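Local coordinates for protein gamma-glutamyltransferase 1 Threonine peptidase. MEROPS family T03 (Pseudomonas nitroreducens, PDB 7D9E) that transfers gamma-glutamyl groups to acceptor amines, as in theanine synthesis, and probably also hydrolyses gamma-glutamyl compounds, as an N-terminal nucleophile enzyme, at residues G77-L82 with F90-E95. Numbering follows the deposited sequence.
With DON (6-diazenyl-5-oxo-L-norleucine), chain D.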
loop_
_atom_site.group_PDB
_atom_site.type_symbol
_atom_site.label_atom_id
_atom_site.label_comp_id
_atom_site.label_asym_id
_atom_site.label_seq_id
_atom_site.Cartn_x
_atom_site.Cartn_y
_atom_site.Cartn_z
ATOM N N GLY A 77 -7.812 4.147 4.166
ATOM C CA GLY A 77 -8.286 2.813 3.833
ATOM C C GLY A 77 -7.113 1.914 3.515
ATOM O O GLY A 77 -5.954 2.324 3.610
ATOM N N GLY A 78 -7.419 0.679 3.118
ATOM C CA GLY A 78 -6.347 -0.265 2.860
ATOM C C GLY A 78 -6.867 -1.654 2.574
ATOM O O GLY A 78 -8.054 -1.856 2.281
ATOM N N PHE A 79 -5.909 -2.595 2.585
ATOM C CA PHE A 79 -6.146 -3.975 2.201
ATOM C C PHE A 79 -5.435 -4.866 3.211
ATOM O O PHE A 79 -4.310 -4.574 3.631
ATOM C CB PHE A 79 -5.529 -4.308 0.852
ATOM C CG PHE A 79 -6.076 -3.537 -0.318
ATOM C CD1 PHE A 79 -7.423 -3.407 -0.522
ATOM C CD2 PHE A 79 -5.211 -2.986 -1.244
ATOM C CE1 PHE A 79 -7.914 -2.701 -1.618
ATOM C CE2 PHE A 79 -5.693 -2.293 -2.349
ATOM C CZ PHE A 79 -7.065 -2.156 -2.529
ATOM N N MET A 80 -6.040 -6.012 3.521
ATOM C CA MET A 80 -5.422 -7.007 4.405
ATOM C C MET A 80 -5.465 -8.358 3.721
ATOM O O MET A 80 -6.534 -8.814 3.304
ATOM C CB MET A 80 -6.114 -7.006 5.761
ATOM C CG MET A 80 -5.392 -7.738 6.894
ATOM S SD MET A 80 -6.454 -8.064 8.304
ATOM C CE MET A 80 -6.699 -6.423 8.920
ATOM N N THR A 81 -4.304 -8.985 3.582
ATOM C CA THR A 81 -4.219 -10.367 3.136
ATOM C C THR A 81 -3.935 -11.226 4.354
ATOM O O THR A 81 -3.089 -10.875 5.177
ATOM C CB THR A 81 -3.114 -10.513 2.089
ATOM O OG1 THR A 81 -3.427 -9.631 0.991
ATOM C CG2 THR A 81 -3.020 -11.939 1.569
ATOM N N LEU A 82 -4.663 -12.328 4.481
ATOM C CA LEU A 82 -4.579 -13.159 5.664
ATOM C C LEU A 82 -4.397 -14.617 5.278
ATOM O O LEU A 82 -4.864 -15.073 4.232
ATOM C CB LEU A 82 -5.871 -13.074 6.511
ATOM C CG LEU A 82 -6.354 -11.708 6.989
ATOM C CD1 LEU A 82 -7.268 -11.045 5.998
ATOM C CD2 LEU A 82 -7.062 -11.852 8.339
ATOM N N PHE A 90 -8.820 -12.304 1.873
ATOM C CA PHE A 90 -8.493 -10.946 1.502
ATOM C C PHE A 90 -9.632 -10.020 1.903
ATOM O O PHE A 90 -10.796 -10.279 1.572
ATOM C CB PHE A 90 -8.232 -10.803 0.004
ATOM C CG PHE A 90 -7.806 -9.413 -0.387
ATOM C CD1 PHE A 90 -6.496 -9.005 -0.231
ATOM C CD2 PHE A 90 -8.713 -8.515 -0.891
ATOM C CE1 PHE A 90 -6.096 -7.733 -0.583
ATOM C CE2 PHE A 90 -8.319 -7.235 -1.239
ATOM C CZ PHE A 90 -7.038 -6.833 -1.080
ATOM N N LEU A 91 -9.294 -8.929 2.577
ATOM C CA LEU A 91 -10.268 -7.949 3.033
ATOM C C LEU A 91 -9.962 -6.600 2.400
ATOM O O LEU A 91 -8.882 -6.029 2.601
ATOM C CB LEU A 91 -10.294 -7.857 4.560
ATOM C CG LEU A 91 -11.286 -6.847 5.147
ATOM C CD1 LEU A 91 -12.699 -7.247 4.772
ATOM C CD2 LEU A 91 -11.144 -6.770 6.658
ATOM N N ASP A 92 -10.949 -6.070 1.677
ATOM C CA ASP A 92 -10.830 -4.807 0.964
ATOM C C ASP A 92 -11.552 -3.755 1.790
ATOM O O ASP A 92 -12.778 -3.800 1.925
ATOM C CB ASP A 92 -11.443 -5.015 -0.418
ATOM C CG ASP A 92 -11.672 -3.718 -1.197
ATOM O OD1 ASP A 92 -11.568 -2.604 -0.646
ATOM O OD2 ASP A 92 -11.938 -3.844 -2.417
ATOM N N TYR A 93 -10.778 -2.843 2.391
ATOM C CA TYR A 93 -11.329 -1.699 3.116
ATOM C C TYR A 93 -10.814 -0.402 2.487
ATOM O O TYR A 93 -10.509 0.592 3.150
ATOM C CB TYR A 93 -11.139 -1.834 4.632
ATOM C CG TYR A 93 -9.728 -1.927 5.133
ATOM C CD1 TYR A 93 -9.096 -3.146 5.295
ATOM C CD2 TYR A 93 -9.046 -0.795 5.507
ATOM C CE1 TYR A 93 -7.792 -3.203 5.759
ATOM C CE2 TYR A 93 -7.764 -0.850 5.999
ATOM C CZ TYR A 93 -7.153 -2.060 6.141
ATOM O OH TYR A 93 -5.846 -2.128 6.616
ATOM N N ARG A 94 -10.772 -0.418 1.159
ATOM C CA ARG A 94 -10.423 0.740 0.358
ATOM C C ARG A 94 -11.543 1.770 0.403
ATOM O O ARG A 94 -12.727 1.432 0.486
ATOM C CB ARG A 94 -10.234 0.250 -1.086
ATOM C CG ARG A 94 -9.834 1.262 -2.158
ATOM C CD ARG A 94 -8.503 1.854 -1.949
ATOM N NE ARG A 94 -7.924 2.342 -3.217
ATOM C CZ ARG A 94 -6.767 2.983 -3.279
ATOM N NH1 ARG A 94 -6.101 3.189 -2.170
ATOM N NH2 ARG A 94 -6.296 3.434 -4.436
ATOM N N GLU A 95 -11.153 3.037 0.372
ATOM C CA GLU A 95 -12.166 4.083 0.345
ATOM C C GLU A 95 -13.014 3.998 -0.915
ATOM O O GLU A 95 -12.602 3.476 -1.949
ATOM C CB GLU A 95 -11.483 5.442 0.356
ATOM C CG GLU A 95 -10.654 5.720 1.582
ATOM C CD GLU A 95 -9.173 5.498 1.323
ATOM O OE1 GLU A 95 -8.831 4.444 0.735
ATOM O OE2 GLU A 95 -8.347 6.388 1.653
HETATM O O DON D . -3.311 2.988 -3.209
HETATM C C DON D . -2.195 3.359 -3.862
HETATM O OXT DON D . -1.727 2.613 -4.716
HETATM C CA DON D . -1.618 4.648 -3.308
HETATM N N DON D . -2.661 5.571 -2.915
HETATM C CB DON D . -0.645 4.138 -2.224
HETATM C C1E DON D . -0.080 5.255 -1.400
HETATM C C1D DON D . 1.047 4.691 -0.575
HETATM O O1J DON D . 1.349 3.487 -0.601
#
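R94 reaches the bound DON with its guanidinium: NH1 lies 3.0 Å from DON O, and NH1 and NH2 each make a weak, bent hydrogen bond to that one carboxylate oxygen. D43 and E40 of the neighbouring chain, which also bind DON, form salt bridges with the same guanidinium that probably balance its charge and fix its position. Behind it, the backbone N of R94 donates a straight bond to D92 OD1 (2.9 Å), an Asx turn tying R94 to D92; D92 is held by R250 and by R69 of the neighbouring chain. F79 lies alongside D92 with its ring steeply turned to the carboxylate, and F90 CZ presses on F79 CD1 at 3.5 Å, the two rings crossing obliquely. On the opposite face of the sheet Y93 takes the crowded first torsion (chi1 61°), which folds its ring back over G78: G78 O sits 3.3 Å above the ring centre, and G78 CA makes a CH-pi contact with it. An alanine at Y93 would remove this ring and its hydroxyl bond to N16 of the neighbouring chain, and would probably loosen the packing over G78. M80 and L91 exchange two nearly straight backbone bonds (3.0 Å for M80 N to L91 O), the regular pairing of an antiparallel beta hairpin, from which R94 reaches into the gamma-glutamyl substrate pocket of an Ntn-hydrolase fold.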